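Local coordinates for amorpha-4,11-diene synthase (Artemisia annua, PDB 4GAX), which probably cyclises farnesyl diphosphate to a sesquiterpene, releasing diphosphate, at residues Q252-H255 / R256-S260; Q297-R300 / A301-F304; L552-L556 / L557-M561. All blocks are in the same frame, centred on the assembly; numbering follows the deposited sequence.

Contact 1 of 3, residues Q252-H255 / R256-S260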
loop_
_atom_site.group_PDB
_atom_site.type_symbol
_atom_site.label_atom_id
_atom_site.label_comp_id
_atom_site.label_asym_id
_atom_site.label_seq_id
_atom_site.Cartn_x
_atom_site.Cartn_y
_atom_site.Cartn_z
ATOM N N GLN A 252 -2.837 17.264 -2.229
ATOM C CA GLN A 252 -3.837 17.133 -1.173
ATOM C C GLN A 252 -5.188 17.713 -1.590
ATOM O O GLN A 252 -6.237 17.139 -1.268
ATOM C CB GLN A 252 -3.361 17.793 0.118
ATOM C CG GLN A 252 -4.270 17.517 1.309
ATOM C CD GLN A 252 -3.814 18.234 2.553
ATOM O OE1 GLN A 252 -3.796 19.476 2.604
ATOM N NE2 GLN A 252 -3.439 17.457 3.579
ATOM N N SER A 253 -5.171 18.845 -2.298
ATOM C CA SER A 253 -6.426 19.433 -2.775
ATOM C C SER A 253 -7.141 18.483 -3.729
ATOM O O SER A 253 -8.364 18.361 -3.690
ATOM C CB SER A 253 -6.193 20.789 -3.459
ATOM O OG SER A 253 -5.868 21.768 -2.500
ATOM N N LEU A 254 -6.376 17.800 -4.574
ATOM C CA LEU A 254 -6.956 16.850 -5.518
ATOM C C LEU A 254 -7.577 15.682 -4.758
ATOM O O LEU A 254 -8.696 15.262 -5.057
ATOM C CB LEU A 254 -5.889 16.344 -6.498
ATOM C CG LEU A 254 -6.353 15.197 -7.399
ATOM C CD1 LEU A 254 -7.443 15.648 -8.391
ATOM C CD2 LEU A 254 -5.179 14.583 -8.142
ATOM N N HIS A 255 -6.857 15.166 -3.764
ATOM C CA HIS A 255 -7.381 14.076 -2.935
ATOM C C HIS A 255 -8.670 14.508 -2.271
ATOM O O HIS A 255 -9.616 13.725 -2.181
ATOM C CB HIS A 255 -6.370 13.658 -1.862
ATOM C CG HIS A 255 -5.111 13.070 -2.420
ATOM N ND1 HIS A 255 -3.911 13.094 -1.744
ATOM C CD2 HIS A 255 -4.874 12.432 -3.593
ATOM C CE1 HIS A 255 -2.983 12.500 -2.478
ATOM N NE2 HIS A 255 -3.539 12.087 -3.600
ATOM N N ARG A 256 -8.707 15.753 -1.805
ATOM C CA ARG A 256 -9.904 16.260 -1.166
ATOM C C ARG A 256 -11.066 16.360 -2.152
ATOM O O ARG A 256 -12.223 16.131 -1.770
ATOM C CB ARG A 256 -9.634 17.606 -0.486
ATOM C CG ARG A 256 -8.874 17.470 0.821
ATOM C CD ARG A 256 -9.751 16.864 1.914
ATOM N NE ARG A 256 -10.824 17.778 2.310
ATOM C CZ ARG A 256 -10.767 18.623 3.339
ATOM N NH1 ARG A 256 -9.688 18.678 4.107
ATOM N NH2 ARG A 256 -11.806 19.407 3.607
ATOM N N GLU A 257 -10.770 16.711 -3.402
ATOM C CA GLU A 257 -11.807 16.742 -4.453
ATOM C C GLU A 257 -12.387 15.346 -4.710
ATOM O O GLU A 257 -13.604 15.185 -4.859
ATOM C CB GLU A 257 -11.250 17.313 -5.774
ATOM C CG GLU A 257 -10.793 18.774 -5.697
ATOM C CD GLU A 257 -10.304 19.319 -7.048
ATOM O OE1 GLU A 257 -9.765 18.530 -7.859
ATOM O OE2 GLU A 257 -10.466 20.535 -7.303
ATOM N N GLU A 258 -11.506 14.347 -4.787
ATOM C CA GLU A 258 -11.911 12.951 -4.982
ATOM C C GLU A 258 -12.797 12.456 -3.840
ATOM O O GLU A 258 -13.822 11.807 -4.067
ATOM C CB GLU A 258 -10.666 12.057 -5.096
ATOM C CG GLU A 258 -9.767 12.434 -6.264
ATOM C CD GLU A 258 -8.407 11.749 -6.220
ATOM O OE1 GLU A 258 -8.115 11.040 -5.221
ATOM O OE2 GLU A 258 -7.615 11.918 -7.189
ATOM N N LEU A 259 -12.397 12.760 -2.605
ATOM C CA LEU A 259 -13.148 12.329 -1.440
ATOM C C LEU A 259 -14.480 13.064 -1.356
ATOM O O LEU A 259 -15.474 12.512 -0.873
ATOM C CB LEU A 259 -12.330 12.558 -0.171
ATOM C CG LEU A 259 -12.996 12.151 1.148
ATOM C CD1 LEU A 259 -13.517 10.719 1.102
ATOM C CD2 LEU A 259 -11.998 12.301 2.295
ATOM N N SER A 260 -14.500 14.315 -1.810
ATOM C CA SER A 260 -15.759 15.053 -1.925
ATOM C C SER A 260 -16.735 14.379 -2.909
ATOM O O SER A 260 -17.941 14.250 -2.631
ATOM C CB SER A 260 -15.488 16.493 -2.365
ATOM O OG SER A 260 -16.701 17.168 -2.656
#
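Leu-254 packs against the carboxylate of Glu-258, one helical turn further on. The two belong to helix 238-269 of this all-helical terpene synthase fold, and the spacing is the usual i to i+4. Leu-254 CG comes 3.5 Å from Glu-258 OE2, and the side chains pass at a slant. With CG beside its own backbone N (chi1 -60°), the extended chain of Glu-258 runs back along the helix toward Leu-254. OE2 is hydrogen-bonded to Ser-299 OG and forms a salt bridge with Arg-302 NH2, while OE1 is hydrogen-bonded to Tyr-286 OH. The buried carboxylate is thus gripped by three partners, which probably offset its charge, and Leu-254 gives it apolar packing on one side.

The His-255 ring runs alongside Glu-258 and points the same way. Its CD2 edge is 3.9 Å from Glu-258 OE1, near the ring plane, with the two planes 54° apart. The polar end of the ring turns elsewhere, where NE2 is hydrogen-bonded to Phe-294 O.

On another side of the helix, Arg-256 folds over at chi2 and chi3. Its CG rests 3.4 Å from Gln-252 O, and its NH1 is hydrogen-bonded to Leu-557 O. Glu-257 is exposed, and its side chain crosses that of Leu-254 at about a right angle. Glu-258 N donates to Leu-254 O at 3.0 Å. The same carbonyl oxygen lies 3.3 Å from Glu-258 CG.

Contact 2 of 3, residues Q297-R300 / A301-F304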
loop_
_atom_site.group_PDB
_atom_site.type_symbol
_atom_site.label_atom_id
_atom_site.label_comp_id
_atom_site.label_asym_id
_atom_site.label_seq_id
_atom_site.Cartn_x
_atom_site.Cartn_y
_atom_site.Cartn_z
ATOM N N GLN A 297 -2.000 11.174 -11.575
ATOM C CA GLN A 297 -2.354 10.467 -12.795
ATOM C C GLN A 297 -3.407 9.375 -12.535
ATOM O O GLN A 297 -4.137 8.967 -13.443
ATOM C CB GLN A 297 -1.086 9.836 -13.417
ATOM C CG GLN A 297 0.031 10.841 -13.801
ATOM C CD GLN A 297 0.751 11.492 -12.604
ATOM O OE1 GLN A 297 0.652 11.024 -11.477
ATOM N NE2 GLN A 297 1.474 12.580 -12.862
ATOM N N TYR A 298 -3.474 8.895 -11.299
ATOM C CA TYR A 298 -4.353 7.781 -10.958
ATOM C C TYR A 298 -5.662 8.153 -10.231
ATOM O O TYR A 298 -6.271 7.324 -9.555
ATOM C CB TYR A 298 -3.552 6.754 -10.162
ATOM C CG TYR A 298 -2.326 6.304 -10.931
ATOM C CD1 TYR A 298 -2.455 5.659 -12.153
ATOM C CD2 TYR A 298 -1.041 6.551 -10.451
ATOM C CE1 TYR A 298 -1.333 5.240 -12.876
ATOM C CE2 TYR A 298 0.106 6.122 -11.175
ATOM C CZ TYR A 298 -0.062 5.473 -12.383
ATOM O OH TYR A 298 1.048 5.065 -13.104
ATOM N N SER A 299 -6.092 9.391 -10.401
ATOM C CA SER A 299 -7.342 9.880 -9.820
ATOM C C SER A 299 -8.583 9.042 -10.143
ATOM O O SER A 299 -9.341 8.674 -9.238
ATOM C CB SER A 299 -7.589 11.330 -10.253
ATOM O OG SER A 299 -8.666 11.856 -9.512
ATOM N N ARG A 300 -8.804 8.744 -11.425
ATOM C CA ARG A 300 -9.972 7.942 -11.803
ATOM C C ARG A 300 -9.903 6.554 -11.193
ATOM O O ARG A 300 -10.920 6.018 -10.722
ATOM C CB ARG A 300 -10.108 7.818 -13.324
ATOM C CG ARG A 300 -10.487 9.115 -14.024
ATOM C CD ARG A 300 -11.129 8.852 -15.389
ATOM N NE ARG A 300 -12.514 8.386 -15.270
ATOM C CZ ARG A 300 -13.564 9.190 -15.098
ATOM N NH1 ARG A 300 -13.393 10.504 -15.013
ATOM N NH2 ARG A 300 -14.790 8.681 -15.003
ATOM N N ALA A 301 -8.705 5.978 -11.195
ATOM C CA ALA A 301 -8.512 4.647 -10.619
ATOM C C ALA A 301 -8.800 4.627 -9.129
ATOM O O ALA A 301 -9.433 3.689 -8.647
ATOM C CB ALA A 301 -7.100 4.124 -10.901
ATOM N N ARG A 302 -8.351 5.652 -8.393
ATOM C CA ARG A 302 -8.637 5.726 -6.961
ATOM C C ARG A 302 -10.130 5.810 -6.661
ATOM O O ARG A 302 -10.641 5.171 -5.721
ATOM C CB ARG A 302 -7.951 6.954 -6.326
ATOM C CG ARG A 302 -6.479 6.773 -6.019
ATOM C CD ARG A 302 -5.999 7.906 -5.111
ATOM N NE ARG A 302 -6.012 9.192 -5.810
ATOM C CZ ARG A 302 -5.085 9.570 -6.684
ATOM N NH1 ARG A 302 -4.076 8.746 -6.982
ATOM N NH2 ARG A 302 -5.165 10.770 -7.265
ATOM N N ILE A 303 -10.832 6.637 -7.429
ATOM C CA ILE A 303 -12.261 6.835 -7.170
ATOM C C ILE A 303 -13.020 5.536 -7.410
ATOM O O ILE A 303 -13.858 5.141 -6.601
ATOM C CB ILE A 303 -12.835 7.984 -8.021
ATOM C CG1 ILE A 303 -12.308 9.322 -7.481
ATOM C CG2 ILE A 303 -14.367 7.961 -8.002
ATOM C CD1 ILE A 303 -12.602 10.520 -8.385
ATOM N N PHE A 304 -12.700 4.843 -8.499
ATOM C CA PHE A 304 -13.382 3.584 -8.808
ATOM C C PHE A 304 -13.060 2.524 -7.745
ATOM O O PHE A 304 -13.937 1.784 -7.307
ATOM C CB PHE A 304 -12.974 3.062 -10.192
ATOM C CG PHE A 304 -13.698 1.817 -10.585
ATOM C CD1 PHE A 304 -15.081 1.824 -10.704
ATOM C CD2 PHE A 304 -13.014 0.622 -10.771
ATOM C CE1 PHE A 304 -15.786 0.658 -11.039
ATOM C CE2 PHE A 304 -13.704 -0.552 -11.105
ATOM C CZ PHE A 304 -15.098 -0.529 -11.248
HETATM O O HOH W 1 -6.777 6.873 -13.215
#
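Arg-302 N makes a hydrogen bond to Tyr-298 O at 2.9 Å, with the donor nearly in line with the carbonyl. This is the opening bond of the first turn of helix 299-322, and Tyr-298 sits at the N-cap. Ile-303 N follows with a hydrogen bond to Ser-299 O, and Phe-304 N with one to Arg-300 O, both at 3.1 Å. Ala-301 N lies in the first turn, and it donates a hydrogen bond to a water 2.9 Å away. That water gives only a weak hydrogen bond to Gln-297 O. It thus bridges the residue before the cap to the start of the helix.

Arg-302 reaches back over the cap. Its chain runs out extended at chi2 and bends at chi3 (-68°), which turns the guanidinium back along the helix start. One flat face then covers the backbone at Tyr-298 and Ser-299. Tyr-298 O stands 3.7 Å above the guanidinium plane, offset toward the rim, and Arg-302 NH2 comes 3.5 Å from Ser-299 CA.

Helix 299-322 belongs to the metal-binding domain of the terpene synthase fold. Its far end carries the DDIYD sequence, the aspartate-rich DDxxD motif of the family. The turn described here is the opposite end of that helix. NH1 of Arg-302 is hydrogen-bonded to the carbonyls of Arg-293 and Glu-295 just before the segment, and the salt bridge to Glu-258 completes the grip. These bonds fix the rotation of the guanidinium and hold it flat against the cap.

Ile-303 leans back over the first turn, and its CG1 lies 3.5 Å from Ser-299 O. Tyr-298 CB and Ala-301 CB meet more distantly, at 4.5 Å.

Contact 3 of 3, residues L552-L556 / L557-M561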
loop_
_atom_site.group_PDB
_atom_site.type_symbol
_atom_site.label_atom_id
_atom_site.label_comp_id
_atom_site.label_asym_id
_atom_site.label_seq_id
_atom_site.Cartn_x
_atom_site.Cartn_y
_atom_site.Cartn_z
ATOM N N LEU A 552 -3.224 9.260 10.734
ATOM C CA LEU A 552 -2.698 9.076 9.391
ATOM C C LEU A 552 -3.653 9.721 8.396
ATOM O O LEU A 552 -3.218 10.427 7.478
ATOM C CB LEU A 552 -2.525 7.586 9.051
ATOM C CG LEU A 552 -1.452 6.803 9.817
ATOM C CD1 LEU A 552 -1.452 5.353 9.374
ATOM C CD2 LEU A 552 -0.060 7.409 9.638
ATOM N N VAL A 553 -4.952 9.482 8.584
ATOM C CA VAL A 553 -5.972 10.062 7.711
ATOM C C VAL A 553 -5.906 11.588 7.766
ATOM O O VAL A 553 -5.908 12.257 6.734
ATOM C CB VAL A 553 -7.385 9.575 8.099
ATOM C CG1 VAL A 553 -8.442 10.242 7.221
ATOM C CG2 VAL A 553 -7.465 8.061 7.985
ATOM N N LYS A 554 -5.829 12.144 8.972
ATOM C CA LYS A 554 -5.756 13.598 9.108
ATOM C C LYS A 554 -4.479 14.172 8.493
ATOM O O LYS A 554 -4.506 15.243 7.881
ATOM C CB LYS A 554 -5.857 14.019 10.577
ATOM C CG LYS A 554 -7.174 13.654 11.242
ATOM C CD LYS A 554 -7.417 14.546 12.461
ATOM C CE LYS A 554 -8.303 13.858 13.485
ATOM N NZ LYS A 554 -8.595 14.754 14.651
ATOM N N SER A 555 -3.369 13.453 8.644
ATOM C CA SER A 555 -2.096 13.937 8.127
ATOM C C SER A 555 -2.116 13.970 6.602
ATOM O O SER A 555 -1.471 14.813 5.975
ATOM C CB SER A 555 -0.932 13.085 8.646
ATOM O OG SER A 555 -0.836 11.860 7.942
ATOM N N LEU A 556 -2.875 13.063 5.999
ATOM C CA LEU A 556 -2.993 13.026 4.539
ATOM C C LEU A 556 -4.079 13.954 3.968
ATOM O O LEU A 556 -3.886 14.590 2.918
ATOM C CB LEU A 556 -3.212 11.576 4.061
ATOM C CG LEU A 556 -1.946 10.842 3.622
ATOM C CD1 LEU A 556 -0.962 10.763 4.755
ATOM C CD2 LEU A 556 -2.231 9.433 3.031
ATOM N N LEU A 557 -5.215 14.049 4.648
ATOM C CA LEU A 557 -6.360 14.738 4.052
ATOM C C LEU A 557 -6.746 16.073 4.690
ATOM O O LEU A 557 -7.432 16.886 4.067
ATOM C CB LEU A 557 -7.578 13.801 4.051
ATOM C CG LEU A 557 -7.366 12.508 3.262
ATOM C CD1 LEU A 557 -8.629 11.671 3.295
ATOM C CD2 LEU A 557 -6.959 12.806 1.830
ATOM N N VAL A 558 -6.329 16.308 5.927
ATOM C CA VAL A 558 -6.833 17.479 6.642
ATOM C C VAL A 558 -5.813 18.619 6.800
ATOM O O VAL A 558 -6.091 19.767 6.437
ATOM C CB VAL A 558 -7.430 17.068 8.001
ATOM C CG1 VAL A 558 -7.866 18.289 8.801
ATOM C CG2 VAL A 558 -8.604 16.116 7.777
ATOM N N TYR A 559 -4.624 18.308 7.306
ATOM C CA TYR A 559 -3.631 19.357 7.537
ATOM C C TYR A 559 -2.787 19.582 6.288
ATOM O O TYR A 559 -2.131 18.650 5.800
ATOM C CB TYR A 559 -2.698 18.994 8.693
ATOM C CG TYR A 559 -3.376 18.711 10.010
ATOM C CD1 TYR A 559 -3.229 17.479 10.635
ATOM C CD2 TYR A 559 -4.139 19.684 10.645
ATOM C CE1 TYR A 559 -3.839 17.218 11.851
ATOM C CE2 TYR A 559 -4.755 19.432 11.863
ATOM C CZ TYR A 559 -4.599 18.194 12.457
ATOM O OH TYR A 559 -5.205 17.932 13.663
ATOM N N PRO A 560 -2.800 20.821 5.764
ATOM C CA PRO A 560 -1.920 21.217 4.658
ATOM C C PRO A 560 -0.510 21.512 5.186
ATOM O O PRO A 560 -0.358 21.709 6.396
ATOM C CB PRO A 560 -2.562 22.514 4.162
ATOM C CG PRO A 560 -3.205 23.093 5.380
ATOM C CD PRO A 560 -3.688 21.919 6.191
ATOM N N MET A 561 0.493 21.515 4.307
ATOM C CA MET A 561 1.853 21.915 4.679
ATOM C C MET A 561 1.866 23.412 4.914
ATOM O O MET A 561 1.136 24.152 4.256
ATOM C CB MET A 561 2.858 21.621 3.562
ATOM C CG MET A 561 3.175 20.169 3.319
ATOM S SD MET A 561 3.812 19.295 4.755
ATOM C CE MET A 561 5.033 20.446 5.380
HETATM O O HOH W 2 -0.144 17.029 6.451
#
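Leu-557 packs back on Val-553, and this is the close, buried part of the contact. Leu-557 CD1 reaches Val-553 CG1 at 4.2 Å, one branch tip against another, with the side chains set at a slant. With CG beside the backbone N (chi1 -60°), Leu-557 keeps both methyls close to the end of the helix. CD2 lies 3.7 Å from Leu-556 O, and CB lies over Val-553 O. Beyond the segments, Leu-557 meets Leu-259, while Val-553 touches Trp-37 and Phe-287. Replacing Leu-557 by an alanine would probably open a gap beside Val-553 CG1 and take away one of the apolar neighbours of Leu-259.

The backbone here is the C-terminal end of helix 547-557 in the all-helical terpene synthase fold, lying against helix 238-269 and close to the end of the chain. Leu-557 N still makes a regular i to i+4 hydrogen bond to Val-553 O, at 2.8 Å. The next carbonyl takes two donors. Val-558 N reaches Lys-554 O well off the carbonyl plane, and Tyr-559 N reaches it nearly head-on at 3.1 Å. The second spans i to i+5, a pi-type bond. Two residues before that carbonyl, Leu-552 O accepts from Ser-555 OG and from Leu-556 N.

The outer side is looser. Tyr-559 is exposed, and its ring atom CE1 is 4.0 Å from Lys-554 CB. The rest of the lysine runs on, extended, away from the contact. A water donates to both Ser-555 O and Tyr-559 O, each at 2.6 Å, and links two acceptors that cannot bond each other. Gln-252 NE2 of helix 238-269 is also hydrogen-bonded to Tyr-559 O, and to Leu-556 O.

All three contacts are local, and they follow one another along the chain. None nests in another, none crosses, and none closes a long loop. Contact 1 comes first, midway along helix 238-269. Contact 2 opens helix 299-322, and contact 3 ends helix 547-557 near the C terminus. Contact 1 is the one that touches both others; their centres lie about 11 Å from its own. One side of helix 238-269 meets the start of helix 299-322 through Glu-258. Another meets the end of helix 547-557 and the tail after it through Gln-252, Arg-256 and Leu-259. Contacts 2 and 3 do not touch, their nearest atoms being about 9 Å apart.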